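Local coordinates for BH1974 protein (Bacillus halodurans, PDB 3ON5) that probably serves as an XdhC/CoxI-family accessory protein in the maturation of a molybdenum-containing xanthine dehydrogenase, at residues V37-I42 with I115-E120; M20-L25 with G53-F58; S142-K147 with T193-P198. All blocks are in the same frame, centred on the assembly; numbering follows the deposited sequence.

How the contacts relate
Contacts 1 and 3 are both antiparallel strand pairs, but they lie in different sheets of the chain. Contact 1 is a buried pair inside the five-stranded sheet, largely aliphatic on the side facing helix 73-87. Contact 3 includes an outermost strand of the four-stranded sheet, is only partly buried, and is richer in aromatic and polar groups. Contact 2 is small but buried, with no hydrogen bond across it: the start of helix 22-30 rests on strand 55-59, the neighbour of strand 36-46 from contact 1. Polar links join the three: Glu120 of contact 1 forms a salt bridge with Lys147 of contact 3, and Asp22 of contact 2 hydrogen-bonds His194 of contact 3.

Contact 1 (V37-I42 with I115-E120); sequences VMATII and ISVLLE
Met38 pairs with Glu120 and Thr40 with Leu118 as the hydrogen-bonded pairs of an antiparallel β-sheet, with strand 36-46, part of the XdhC/CoxI family region, flanked by 113-121 on one side and 55-59 on the other. The backbone bonds come first. Met38, a selenomethionine, sends its N to Glu120 O at 2.8 Å, nearly straight at 173°, and its O takes Glu120 N in return. Two steps on, Thr40 and Leu118 repeat the exchange, and Ile42 N to Ser116 O (3.0 Å) carries the register to the end of 37-42.

Apolar packing divides between the two faces. On one, Ala39 CB fits between Val117 CG1, at 3.7 Å, and Leu119 CD2, at 3.8 Å. Val37 CG1 lies against CB and CD2 of the same leucine; it is placed beside the carbonyl carbon, opposite the backbone N (chi1 173°). Helix 73-87 covers this Val37-Leu119 corner through Ala81 and Val84. On the Thr40-Leu118 face, Ile42 CG2 packs 3.7 Å from Leu118 CB.

Polar side chains gather on that second face. Glu120 OE1 forms a salt bridge with Lys147. Water 1 lies between the strands with more acceptors around it than it has protons to give: it is within hydrogen-bonding distance of Thr40 OG1 and Glu120 OE1, and 2.7 Å from Met38 O.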
ATOM      1  N   VAL A  37      -2.456  -8.523  23.064  1.00 39.86           N
ATOM      2  CA  VAL A  37      -3.080  -7.946  24.251  1.00 39.34           C
ATOM      3  C   VAL A  37      -4.508  -7.639  23.849  1.00 45.56           C
ATOM      4  O   VAL A  37      -4.766  -7.140  22.758  1.00 43.80           O
ATOM      5  CB  VAL A  37      -2.326  -6.743  24.846  1.00 41.79           C
ATOM      6  CG1 VAL A  37      -3.109  -6.093  25.978  1.00 41.85           C
ATOM      7  CG2 VAL A  37      -0.961  -7.172  25.335  1.00 41.80           C
HETATM    8  N   MSE A  38      -5.431  -8.048  24.679  1.00 46.22           N
HETATM    9  CA  MSE A  38      -6.829  -7.851  24.425  1.00 47.78           C
HETATM   10  C   MSE A  38      -7.318  -6.657  25.218  1.00 50.58           C
HETATM   11  O   MSE A  38      -7.101  -6.611  26.435  1.00 50.73           O
HETATM   12  CB  MSE A  38      -7.568  -9.116  24.798  1.00 52.10           C
HETATM   13  CG  MSE A  38      -8.972  -9.156  24.311  1.00 63.04           C
HETATM   14 SE   MSE A  38      -9.815 -10.661  25.180  0.75 77.15          SE
HETATM   15  CE  MSE A  38     -11.470 -10.582  23.993  1.00 73.88           C
ATOM     16  N   ALA A  39      -7.946  -5.671  24.525  1.00 44.93           N
ATOM     17  CA  ALA A  39      -8.533  -4.480  25.143  1.00 44.48           C
ATOM     18  C   ALA A  39     -10.031  -4.616  25.185  1.00 47.71           C
ATOM     19  O   ALA A  39     -10.633  -4.942  24.173  1.00 46.19           O
ATOM     20  CB  ALA A  39      -8.136  -3.223  24.393  1.00 44.93           C
ATOM     21  N   THR A  40     -10.633  -4.410  26.358  1.00 46.14           N
ATOM     22  CA  THR A  40     -12.078  -4.521  26.538  1.00 46.31           C
ATOM     23  C   THR A  40     -12.579  -3.284  27.277  1.00 52.30           C
ATOM     24  O   THR A  40     -12.005  -2.901  28.302  1.00 52.81           O
ATOM     25  CB  THR A  40     -12.427  -5.828  27.285  1.00 47.15           C
ATOM     26  OG1 THR A  40     -11.809  -6.926  26.625  1.00 48.87           O
ATOM     27  CG2 THR A  40     -13.922  -6.085  27.376  1.00 41.58           C
ATOM     28  N   ILE A  41     -13.651  -2.665  26.752  1.00 50.85           N
ATOM     29  CA  ILE A  41     -14.289  -1.527  27.413  1.00 53.12           C
ATOM     30  C   ILE A  41     -15.157  -2.107  28.529  1.00 57.56           C
ATOM     31  O   ILE A  41     -16.224  -2.658  28.248  1.00 56.60           O
ATOM     32  CB  ILE A  41     -15.079  -0.603  26.447  1.00 56.47           C
ATOM     33  CG1 ILE A  41     -14.194  -0.090  25.319  1.00 55.69           C
ATOM     34  CG2 ILE A  41     -15.635   0.560  27.219  1.00 59.75           C
ATOM     35  CD1 ILE A  41     -14.966   0.668  24.277  1.00 66.48           C
ATOM     36  N   ILE A  42     -14.668  -2.026  29.775  1.00 55.10           N
ATOM     37  CA  ILE A  42     -15.347  -2.599  30.940  1.00 56.46           C
ATOM     38  C   ILE A  42     -16.274  -1.565  31.596  1.00 64.78           C
ATOM     39  O   ILE A  42     -17.081  -1.954  32.450  1.00 67.12           O
ATOM     40  CB  ILE A  42     -14.352  -3.171  31.974  1.00 59.41           C
ATOM     41  CG1 ILE A  42     -13.382  -2.076  32.510  1.00 59.79           C
ATOM     42  CG2 ILE A  42     -13.621  -4.382  31.375  1.00 58.57           C
ATOM     43  CD1 ILE A  42     -12.441  -2.497  33.594  1.00 66.24           C
ATOM     44  N   ILE A 115     -13.979   6.547  29.338  1.00 57.84           N
ATOM     45  CA  ILE A 115     -14.008   5.094  29.173  1.00 56.01           C
ATOM     46  C   ILE A 115     -12.887   4.444  29.994  1.00 58.84           C
ATOM     47  O   ILE A 115     -11.795   5.005  30.139  1.00 57.83           O
ATOM     48  CB  ILE A 115     -13.951   4.603  27.687  1.00 57.46           C
ATOM     49  CG1 ILE A 115     -12.605   4.907  26.976  1.00 56.52           C
ATOM     50  CG2 ILE A 115     -15.175   5.082  26.895  1.00 59.30           C
ATOM     51  CD1 ILE A 115     -12.454   4.287  25.568  1.00 61.21           C
ATOM     52  N   SER A 116     -13.193   3.241  30.517  1.00 55.16           N
ATOM     53  CA  SER A 116     -12.301   2.355  31.261  1.00 54.48           C
ATOM     54  C   SER A 116     -11.981   1.126  30.372  1.00 56.69           C
ATOM     55  O   SER A 116     -12.870   0.311  30.041  1.00 55.96           O
ATOM     56  CB  SER A 116     -12.929   1.959  32.598  1.00 59.88           C
ATOM     57  OG  SER A 116     -13.392   3.080  33.340  1.00 70.84           O
ATOM     58  N   VAL A 117     -10.723   1.041  29.928  1.00 51.57           N
ATOM     59  CA  VAL A 117     -10.250  -0.035  29.059  1.00 50.00           C
ATOM     60  C   VAL A 117      -9.427  -1.015  29.890  1.00 52.89           C
ATOM     61  O   VAL A 117      -8.493  -0.590  30.576  1.00 52.33           O
ATOM     62  CB  VAL A 117      -9.426   0.530  27.858  1.00 52.88           C
ATOM     63  CG1 VAL A 117      -9.003  -0.580  26.895  1.00 51.06           C
ATOM     64  CG2 VAL A 117     -10.196   1.624  27.117  1.00 52.87           C
ATOM     65  N   LEU A 118      -9.781  -2.313  29.845  1.00 49.32           N
ATOM     66  CA  LEU A 118      -9.033  -3.368  30.531  1.00 49.22           C
ATOM     67  C   LEU A 118      -8.156  -4.114  29.517  1.00 52.42           C
ATOM     68  O   LEU A 118      -8.675  -4.744  28.583  1.00 49.93           O
ATOM     69  CB  LEU A 118      -9.956  -4.344  31.286  1.00 49.95           C
ATOM     70  CG  LEU A 118      -9.308  -5.628  31.876  1.00 54.22           C
ATOM     71  CD1 LEU A 118      -8.382  -5.318  33.052  1.00 55.34           C
ATOM     72  CD2 LEU A 118     -10.354  -6.580  32.332  1.00 55.88           C
ATOM     73  N   LEU A 119      -6.825  -4.047  29.725  1.00 49.75           N
ATOM     74  CA  LEU A 119      -5.824  -4.683  28.868  1.00 48.58           C
ATOM     75  C   LEU A 119      -5.345  -5.983  29.514  1.00 49.83           C
ATOM     76  O   LEU A 119      -4.875  -5.955  30.648  1.00 50.96           O
ATOM     77  CB  LEU A 119      -4.646  -3.714  28.615  1.00 48.91           C
ATOM     78  CG  LEU A 119      -4.976  -2.424  27.848  1.00 53.24           C
ATOM     79  CD1 LEU A 119      -4.027  -1.337  28.178  1.00 54.43           C
ATOM     80  CD2 LEU A 119      -4.967  -2.641  26.385  1.00 55.64           C
ATOM     81  N   GLU A 120      -5.540  -7.120  28.822  1.00 42.41           N
ATOM     82  CA  GLU A 120      -5.157  -8.466  29.273  1.00 40.38           C
ATOM     83  C   GLU A 120      -4.201  -9.120  28.310  1.00 43.33           C
ATOM     84  O   GLU A 120      -4.519  -9.186  27.120  1.00 40.88           O
ATOM     85  CB  GLU A 120      -6.376  -9.368  29.427  1.00 41.13           C
ATOM     86  CG  GLU A 120      -7.267  -9.032  30.600  1.00 53.33           C
ATOM     87  CD  GLU A 120      -8.571  -9.797  30.532  1.00 75.55           C
ATOM     88  OE1 GLU A 120      -9.347  -9.540  29.581  1.00 56.97           O
ATOM     89  OE2 GLU A 120      -8.801 -10.669  31.403  1.00 69.68           O
TER
HETATM   90  O   HOH W   1      -9.383  -7.381  27.744  1.00 25.34           O

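Contact 2 (M20-L25 with G53-F58); sequences MSDIEL and GAMMLF
Leu25, in the first turn of helix 22-30, pushes its isobutyl group against the face of strand 55-59 between Met55 and Leu57. This is the tight part of the contact. Leu25 CG stands opposite the backbone N (chi1 -153°), which carries the two methyl branches out toward the strand. CD2 takes the Met55 side and comes within 3.5 Å of Met55 CB, near the root of that selenomethionine. On the Leu57 side the two leucine side chains run alongside in opposing senses, with Leu25 CG 3.9 Å from Leu57 CD1. The same methyl, Leu57 CD1, also reaches the helix backbone, 3.8 Å from Leu25 O. Val65 of the adjoining strand 64-65 touches both leucines, so the aliphatic patch continues to the sheet's outer strand.

Toward the beginning of the helix the fit slackens. Asp22 meets the strand only through the outer part of the Met55 side chain, its OD1 4.2 Å from Met55 SE. The other oxygen, OD2, turns elsewhere and hydrogen-bonds His194 of strand 191-196. Met55 reaches that strand too, its CE packing on Tyr196 and His194. Ser21 occupies the N-cap position, and its O accepts Leu25 N at 2.9 Å, closing the first helical turn.

Since Met55 and Leu57 point toward the helix while Met56 and Phe58 reach helix 73-87, strand 55-59 lies between two helices. The arrangement is plain helix-on-sheet packing: a helix end seated mainly through Leu25 on one face of an antiparallel sheet near its edge, with a second helix behind the sheet.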
HETATM    1  N   MSE A  20     -14.563  -6.268  14.817  1.00 83.06           N
HETATM    2  CA  MSE A  20     -15.615  -7.101  14.229  1.00 82.57           C
HETATM    3  C   MSE A  20     -16.388  -7.931  15.333  1.00 86.25           C
HETATM    4  O   MSE A  20     -16.260  -7.642  16.538  1.00 86.74           O
HETATM    5  CB  MSE A  20     -15.005  -8.041  13.166  1.00 84.24           C
ATOM      6  N   SER A  21     -17.220  -8.931  14.880  1.00 80.63           N
ATOM      7  CA  SER A  21     -18.038  -9.886  15.652  1.00 79.32           C
ATOM      8  C   SER A  21     -17.183 -10.682  16.635  1.00 80.87           C
ATOM      9  O   SER A  21     -16.030 -10.989  16.313  1.00 80.23           O
ATOM     10  CB  SER A  21     -18.750 -10.850  14.698  1.00 82.28           C
ATOM     11  OG  SER A  21     -19.454 -11.898  15.351  1.00 90.20           O
ATOM     12  N   ASP A  22     -17.753 -11.043  17.818  1.00 75.08           N
ATOM     13  CA  ASP A  22     -17.053 -11.817  18.847  1.00 72.95           C
ATOM     14  C   ASP A  22     -16.409 -13.094  18.243  1.00 71.99           C
ATOM     15  O   ASP A  22     -15.216 -13.302  18.462  1.00 71.56           O
ATOM     16  CB  ASP A  22     -17.995 -12.198  20.014  1.00 75.19           C
ATOM     17  CG  ASP A  22     -18.355 -11.101  21.006  1.00 85.51           C
ATOM     18  OD1 ASP A  22     -17.565 -10.122  21.145  1.00 84.46           O
ATOM     19  OD2 ASP A  22     -19.375 -11.259  21.711  1.00 95.49           O
ATOM     20  N   ILE A  23     -17.167 -13.894  17.445  1.00 64.86           N
ATOM     21  CA  ILE A  23     -16.692 -15.161  16.849  1.00 63.44           C
ATOM     22  C   ILE A  23     -15.542 -14.886  15.830  1.00 64.67           C
ATOM     23  O   ILE A  23     -14.638 -15.704  15.706  1.00 62.18           O
ATOM     24  CB  ILE A  23     -17.854 -16.000  16.192  1.00 66.43           C
ATOM     25  CG1 ILE A  23     -17.436 -17.483  15.926  1.00 66.72           C
ATOM     26  CG2 ILE A  23     -18.480 -15.324  14.964  1.00 65.95           C
ATOM     27  CD1 ILE A  23     -18.578 -18.532  15.620  1.00 69.10           C
ATOM     28  N   GLU A  24     -15.574 -13.744  15.139  1.00 62.77           N
ATOM     29  CA  GLU A  24     -14.546 -13.363  14.171  1.00 62.90           C
ATOM     30  C   GLU A  24     -13.284 -12.889  14.931  1.00 64.73           C
ATOM     31  O   GLU A  24     -12.170 -13.161  14.484  1.00 64.02           O
ATOM     32  CB  GLU A  24     -15.067 -12.274  13.186  1.00 64.69           C
ATOM     33  CG  GLU A  24     -16.393 -12.563  12.471  1.00 78.09           C
ATOM     34  CD  GLU A  24     -16.485 -13.744  11.515  1.00109.88           C
ATOM     35  OE1 GLU A  24     -16.232 -14.894  11.944  1.00109.08           O
ATOM     36  OE2 GLU A  24     -16.925 -13.528  10.363  1.00110.47           O
ATOM     37  N   LEU A  25     -13.464 -12.226  16.098  1.00 60.16           N
ATOM     38  CA  LEU A  25     -12.354 -11.769  16.925  1.00 59.69           C
ATOM     39  C   LEU A  25     -11.648 -12.959  17.550  1.00 61.92           C
ATOM     40  O   LEU A  25     -10.425 -13.034  17.500  1.00 62.79           O
ATOM     41  CB  LEU A  25     -12.843 -10.810  18.004  1.00 60.58           C
ATOM     42  CG  LEU A  25     -11.807  -9.787  18.511  1.00 66.45           C
ATOM     43  CD1 LEU A  25     -11.648  -8.602  17.529  1.00 66.50           C
ATOM     44  CD2 LEU A  25     -12.231  -9.235  19.834  1.00 70.13           C
ATOM     45  N   GLY A  53     -18.314  -3.490  26.720  1.00 66.87           N
ATOM     46  CA  GLY A  53     -18.214  -4.867  26.243  1.00 64.27           C
ATOM     47  C   GLY A  53     -17.459  -4.989  24.933  1.00 62.93           C
ATOM     48  O   GLY A  53     -17.090  -6.100  24.530  1.00 61.18           O
ATOM     49  N   ALA A  54     -17.232  -3.837  24.265  1.00 56.36           N
ATOM     50  CA  ALA A  54     -16.517  -3.745  23.004  1.00 53.56           C
ATOM     51  C   ALA A  54     -15.080  -4.168  23.186  1.00 56.04           C
ATOM     52  O   ALA A  54     -14.443  -3.787  24.169  1.00 55.41           O
ATOM     53  CB  ALA A  54     -16.589  -2.336  22.469  1.00 54.29           C
HETATM   54  N   MSE A  55     -14.582  -4.980  22.251  1.00 52.30           N
HETATM   55  CA  MSE A  55     -13.233  -5.514  22.290  1.00 52.17           C
HETATM   56  C   MSE A  55     -12.425  -5.130  21.071  1.00 54.86           C
HETATM   57  O   MSE A  55     -12.949  -4.762  20.014  1.00 56.42           O
HETATM   58  CB  MSE A  55     -13.252  -7.029  22.407  1.00 55.23           C
HETATM   59  CG  MSE A  55     -13.742  -7.510  23.720  1.00 65.00           C
HETATM   60 SE   MSE A  55     -14.199  -9.355  23.556  0.75 75.18          SE
HETATM   61  CE  MSE A  55     -15.280  -9.447  25.265  1.00 73.41           C
HETATM   62  N   MSE A  56     -11.126  -5.286  21.228  1.00 48.77           N
HETATM   63  CA  MSE A  56     -10.093  -4.909  20.299  1.00 46.53           C
HETATM   64  C   MSE A  56      -8.814  -5.686  20.587  1.00 50.13           C
HETATM   65  O   MSE A  56      -8.485  -5.905  21.762  1.00 50.28           O
HETATM   66  CB  MSE A  56      -9.877  -3.405  20.487  1.00 48.33           C
HETATM   67  CG  MSE A  56      -8.954  -2.822  19.532  1.00 54.50           C
HETATM   68 SE   MSE A  56      -8.688  -0.989  19.997  0.75 61.98          SE
HETATM   69  CE  MSE A  56      -7.497  -0.734  18.413  1.00 58.49           C
ATOM     70  N   LEU A  57      -8.077  -6.070  19.538  1.00 44.85           N
ATOM     71  CA  LEU A  57      -6.837  -6.808  19.700  1.00 43.07           C
ATOM     72  C   LEU A  57      -5.630  -5.979  19.317  1.00 45.85           C
ATOM     73  O   LEU A  57      -5.569  -5.454  18.219  1.00 46.81           O
ATOM     74  CB  LEU A  57      -6.860  -8.085  18.857  1.00 42.46           C
ATOM     75  CG  LEU A  57      -7.738  -9.219  19.373  1.00 47.98           C
ATOM     76  CD1 LEU A  57      -7.926 -10.286  18.305  1.00 48.93           C
ATOM     77  CD2 LEU A  57      -7.161  -9.841  20.645  1.00 50.87           C
ATOM     78  N   PHE A  58      -4.663  -5.875  20.221  1.00 41.20           N
ATOM     79  CA  PHE A  58      -3.373  -5.241  19.974  1.00 40.81           C
ATOM     80  C   PHE A  58      -2.389  -6.338  19.730  1.00 47.67           C
ATOM     81  O   PHE A  58      -2.242  -7.240  20.555  1.00 48.03           O
ATOM     82  CB  PHE A  58      -2.936  -4.310  21.114  1.00 42.54           C
ATOM     83  CG  PHE A  58      -3.784  -3.064  21.204  1.00 43.22           C
ATOM     84  CD1 PHE A  58      -3.473  -1.937  20.448  1.00 43.88           C
ATOM     85  CD2 PHE A  58      -4.916  -3.031  22.016  1.00 44.88           C
ATOM     86  CE1 PHE A  58      -4.283  -0.814  20.475  1.00 44.44           C
ATOM     87  CE2 PHE A  58      -5.721  -1.897  22.057  1.00 47.69           C
ATOM     88  CZ  PHE A  58      -5.404  -0.799  21.270  1.00 45.45           C
TER

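Contact 3 (S142-K147 with T193-P198); sequences SVFHVK and THIYSP
Thr193 and Ile195 both lie against the ring of Phe144, on one face of the antiparallel pair formed by strands 143-149 and 191-196 of the BH1974-like central domain. Thr193 comes first: its CG2 is 3.7 Å from Phe144 CE1 and also packs on Val146 CG2. The phenyl CG stands opposite its own backbone N (chi1 -168°), which carries the ring across toward the partner strand.

Thr193 faces Val146 in a non-hydrogen-bonded pair; His194 with His145 is the first hydrogen-bonded one, His194 O receiving His145 N at 2.8 Å and its N returning to His145 O. The His194 imidazole lies with CD2 over the centre of the Tyr196 ring, and NE2 hydrogen-bonds Asp22 of helix 22-30. Ile195 returns to the phenyl group, and its CG1 lies 3.5 Å from Phe144 CD2.

Tyr196 exchanges two backbone bonds with Val143, Val143 N to Tyr196 O being 2.8 Å. The Tyr196 and His145 side chains extend alongside one another, their rings oblique, planes at 51°. CB of His145 meets the tyrosine ring at its edge, 3.5 Å from Tyr196 CE2. The His145 imidazole is held at both nitrogens: ND1 bonds with Ala159 O, while Lys147 NZ lies in the ring plane and donates to His145 NE2 at 3.0 Å.

At Ser197 the strand pairing gives way to a side-chain bond between Ser197 OG and Ser142 OG, 2.9 Å apart. Pro198 then sets its CD against that same Ser142 hydroxyl.

Strand 191-196 is the sheet's outermost in this chain; strand 155-161 flanks 143-149 on the other side. Helix 176-181 covers Phe144 and Val146, while helix 124-139 packs through Val133 on Val143 and Tyr196 across the sheet.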
ATOM      1  N   SER A 142     -23.746 -20.743  23.351  1.00 56.78           N
ATOM      2  CA  SER A 142     -23.291 -19.457  23.902  1.00 55.60           C
ATOM      3  C   SER A 142     -22.423 -19.699  25.162  1.00 58.29           C
ATOM      4  O   SER A 142     -22.554 -20.751  25.811  1.00 59.16           O
ATOM      5  CB  SER A 142     -24.478 -18.549  24.240  1.00 60.38           C
ATOM      6  OG  SER A 142     -25.289 -18.228  23.122  1.00 70.15           O
ATOM      7  N   VAL A 143     -21.540 -18.740  25.506  1.00 51.32           N
ATOM      8  CA  VAL A 143     -20.642 -18.863  26.662  1.00 50.32           C
ATOM      9  C   VAL A 143     -20.751 -17.596  27.531  1.00 54.13           C
ATOM     10  O   VAL A 143     -20.609 -16.490  27.021  1.00 53.59           O
ATOM     11  CB  VAL A 143     -19.169 -19.123  26.213  1.00 51.68           C
ATOM     12  CG1 VAL A 143     -18.220 -19.217  27.411  1.00 51.52           C
ATOM     13  CG2 VAL A 143     -19.056 -20.367  25.334  1.00 50.83           C
ATOM     14  N   PHE A 144     -20.984 -17.760  28.832  1.00 51.75           N
ATOM     15  CA  PHE A 144     -21.085 -16.623  29.739  1.00 52.81           C
ATOM     16  C   PHE A 144     -19.734 -16.365  30.377  1.00 55.79           C
ATOM     17  O   PHE A 144     -19.229 -17.187  31.141  1.00 55.95           O
ATOM     18  CB  PHE A 144     -22.167 -16.846  30.813  1.00 57.42           C
ATOM     19  CG  PHE A 144     -22.508 -15.598  31.592  1.00 60.77           C
ATOM     20  CD1 PHE A 144     -21.760 -15.221  32.702  1.00 66.26           C
ATOM     21  CD2 PHE A 144     -23.588 -14.809  31.230  1.00 63.75           C
ATOM     22  CE1 PHE A 144     -22.073 -14.060  33.417  1.00 68.54           C
ATOM     23  CE2 PHE A 144     -23.908 -13.655  31.955  1.00 68.13           C
ATOM     24  CZ  PHE A 144     -23.153 -13.292  33.046  1.00 67.33           C
ATOM     25  N   HIS A 145     -19.163 -15.212  30.088  1.00 51.74           N
ATOM     26  CA  HIS A 145     -17.858 -14.845  30.612  1.00 51.08           C
ATOM     27  C   HIS A 145     -17.990 -13.860  31.756  1.00 54.98           C
ATOM     28  O   HIS A 145     -18.818 -12.956  31.697  1.00 54.38           O
ATOM     29  CB  HIS A 145     -17.000 -14.251  29.489  1.00 49.83           C
ATOM     30  CG  HIS A 145     -15.624 -13.836  29.911  1.00 52.85           C
ATOM     31  ND1 HIS A 145     -14.784 -14.701  30.585  1.00 55.11           N
ATOM     32  CD2 HIS A 145     -14.953 -12.689  29.658  1.00 53.70           C
ATOM     33  CE1 HIS A 145     -13.652 -14.045  30.752  1.00 53.99           C
ATOM     34  NE2 HIS A 145     -13.707 -12.833  30.208  1.00 53.58           N
ATOM     35  N   VAL A 146     -17.156 -14.031  32.790  1.00 51.98           N
ATOM     36  CA  VAL A 146     -17.122 -13.157  33.955  1.00 52.56           C
ATOM     37  C   VAL A 146     -15.660 -12.935  34.372  1.00 55.38           C
ATOM     38  O   VAL A 146     -14.866 -13.875  34.384  1.00 54.40           O
ATOM     39  CB  VAL A 146     -17.987 -13.701  35.134  1.00 59.69           C
ATOM     40  CG1 VAL A 146     -17.553 -15.098  35.599  1.00 60.22           C
ATOM     41  CG2 VAL A 146     -18.029 -12.717  36.310  1.00 61.54           C
ATOM     42  N   LYS A 147     -15.312 -11.684  34.707  1.00 52.30           N
ATOM     43  CA  LYS A 147     -13.997 -11.326  35.238  1.00 51.72           C
ATOM     44  C   LYS A 147     -14.153 -10.719  36.625  1.00 59.29           C
ATOM     45  O   LYS A 147     -15.018  -9.874  36.815  1.00 60.47           O
ATOM     46  CB  LYS A 147     -13.244 -10.349  34.321  1.00 51.34           C
ATOM     47  CG  LYS A 147     -13.057 -10.756  32.871  1.00 47.05           C
ATOM     48  CD  LYS A 147     -12.433  -9.580  32.141  1.00 45.96           C
ATOM     49  CE  LYS A 147     -12.449  -9.653  30.636  1.00 52.90           C
ATOM     50  NZ  LYS A 147     -11.612 -10.755  30.107  1.00 63.22           N
ATOM     51  N   THR A 193     -19.049  -8.741  33.069  1.00 61.14           N
ATOM     52  CA  THR A 193     -19.669  -9.889  32.418  1.00 58.92           C
ATOM     53  C   THR A 193     -19.899  -9.582  30.956  1.00 59.50           C
ATOM     54  O   THR A 193     -20.137  -8.432  30.580  1.00 59.35           O
ATOM     55  CB  THR A 193     -20.985 -10.301  33.104  1.00 69.56           C
ATOM     56  OG1 THR A 193     -21.901  -9.206  33.070  1.00 77.49           O
ATOM     57  CG2 THR A 193     -20.779 -10.799  34.531  1.00 65.30           C
ATOM     58  N   HIS A 194     -19.833 -10.624  30.133  1.00 54.39           N
ATOM     59  CA  HIS A 194     -20.026 -10.568  28.698  1.00 52.72           C
ATOM     60  C   HIS A 194     -20.453 -11.922  28.185  1.00 56.06           C
ATOM     61  O   HIS A 194     -19.867 -12.932  28.564  1.00 56.55           O
ATOM     62  CB  HIS A 194     -18.734 -10.107  28.012  1.00 52.46           C
ATOM     63  CG  HIS A 194     -18.854 -10.022  26.529  1.00 54.89           C
ATOM     64  ND1 HIS A 194     -19.276  -8.859  25.905  1.00 56.86           N
ATOM     65  CD2 HIS A 194     -18.628 -10.968  25.594  1.00 55.97           C
ATOM     66  CE1 HIS A 194     -19.285  -9.133  24.613  1.00 55.56           C
ATOM     67  NE2 HIS A 194     -18.898 -10.390  24.376  1.00 55.47           N
ATOM     68  N   ILE A 195     -21.441 -11.947  27.294  1.00 52.04           N
ATOM     69  CA  ILE A 195     -21.917 -13.196  26.719  1.00 51.20           C
ATOM     70  C   ILE A 195     -21.376 -13.333  25.330  1.00 55.80           C
ATOM     71  O   ILE A 195     -21.589 -12.469  24.472  1.00 56.56           O
ATOM     72  CB  ILE A 195     -23.461 -13.326  26.729  1.00 54.90           C
ATOM     73  CG1 ILE A 195     -24.021 -13.108  28.157  1.00 56.39           C
ATOM     74  CG2 ILE A 195     -23.901 -14.685  26.135  1.00 55.23           C
ATOM     75  CD1 ILE A 195     -25.490 -13.085  28.286  1.00 63.21           C
ATOM     76  N   TYR A 196     -20.683 -14.441  25.111  1.00 52.04           N
ATOM     77  CA  TYR A 196     -20.165 -14.797  23.811  1.00 50.12           C
ATOM     78  C   TYR A 196     -21.215 -15.601  23.130  1.00 56.39           C
ATOM     79  O   TYR A 196     -21.521 -16.688  23.614  1.00 58.14           O
ATOM     80  CB  TYR A 196     -18.841 -15.552  23.934  1.00 50.03           C
ATOM     81  CG  TYR A 196     -17.677 -14.702  24.385  1.00 51.58           C
ATOM     82  CD1 TYR A 196     -16.921 -13.967  23.464  1.00 51.63           C
ATOM     83  CD2 TYR A 196     -17.270 -14.694  25.716  1.00 53.74           C
ATOM     84  CE1 TYR A 196     -15.805 -13.227  23.865  1.00 50.30           C
ATOM     85  CE2 TYR A 196     -16.161 -13.952  26.130  1.00 54.72           C
ATOM     86  CZ  TYR A 196     -15.434 -13.216  25.202  1.00 59.42           C
ATOM     87  OH  TYR A 196     -14.334 -12.515  25.628  1.00 60.39           O
ATOM     88  N   SER A 197     -21.880 -15.051  22.102  1.00 53.48           N
ATOM     89  CA  SER A 197     -22.916 -15.872  21.445  1.00 53.78           C
ATOM     90  C   SER A 197     -22.569 -16.182  19.996  1.00 55.76           C
ATOM     91  O   SER A 197     -21.784 -15.450  19.389  1.00 55.50           O
ATOM     92  CB  SER A 197     -24.280 -15.196  21.494  1.00 59.89           C
ATOM     93  OG  SER A 197     -24.929 -15.404  22.739  1.00 73.28           O
ATOM     94  N   PRO A 198     -23.134 -17.252  19.386  1.00 50.95           N
ATOM     95  CA  PRO A 198     -22.847 -17.493  17.958  1.00 48.71           C
ATOM     96  C   PRO A 198     -23.583 -16.470  17.076  1.00 49.26           C
ATOM     97  O   PRO A 198     -24.433 -15.704  17.551  1.00 49.48           O
ATOM     98  CB  PRO A 198     -23.346 -18.931  17.724  1.00 50.99           C
ATOM     99  CG  PRO A 198     -23.775 -19.456  19.076  1.00 56.47           C
ATOM    100  CD  PRO A 198     -24.084 -18.254  19.908  1.00 52.87           C
TER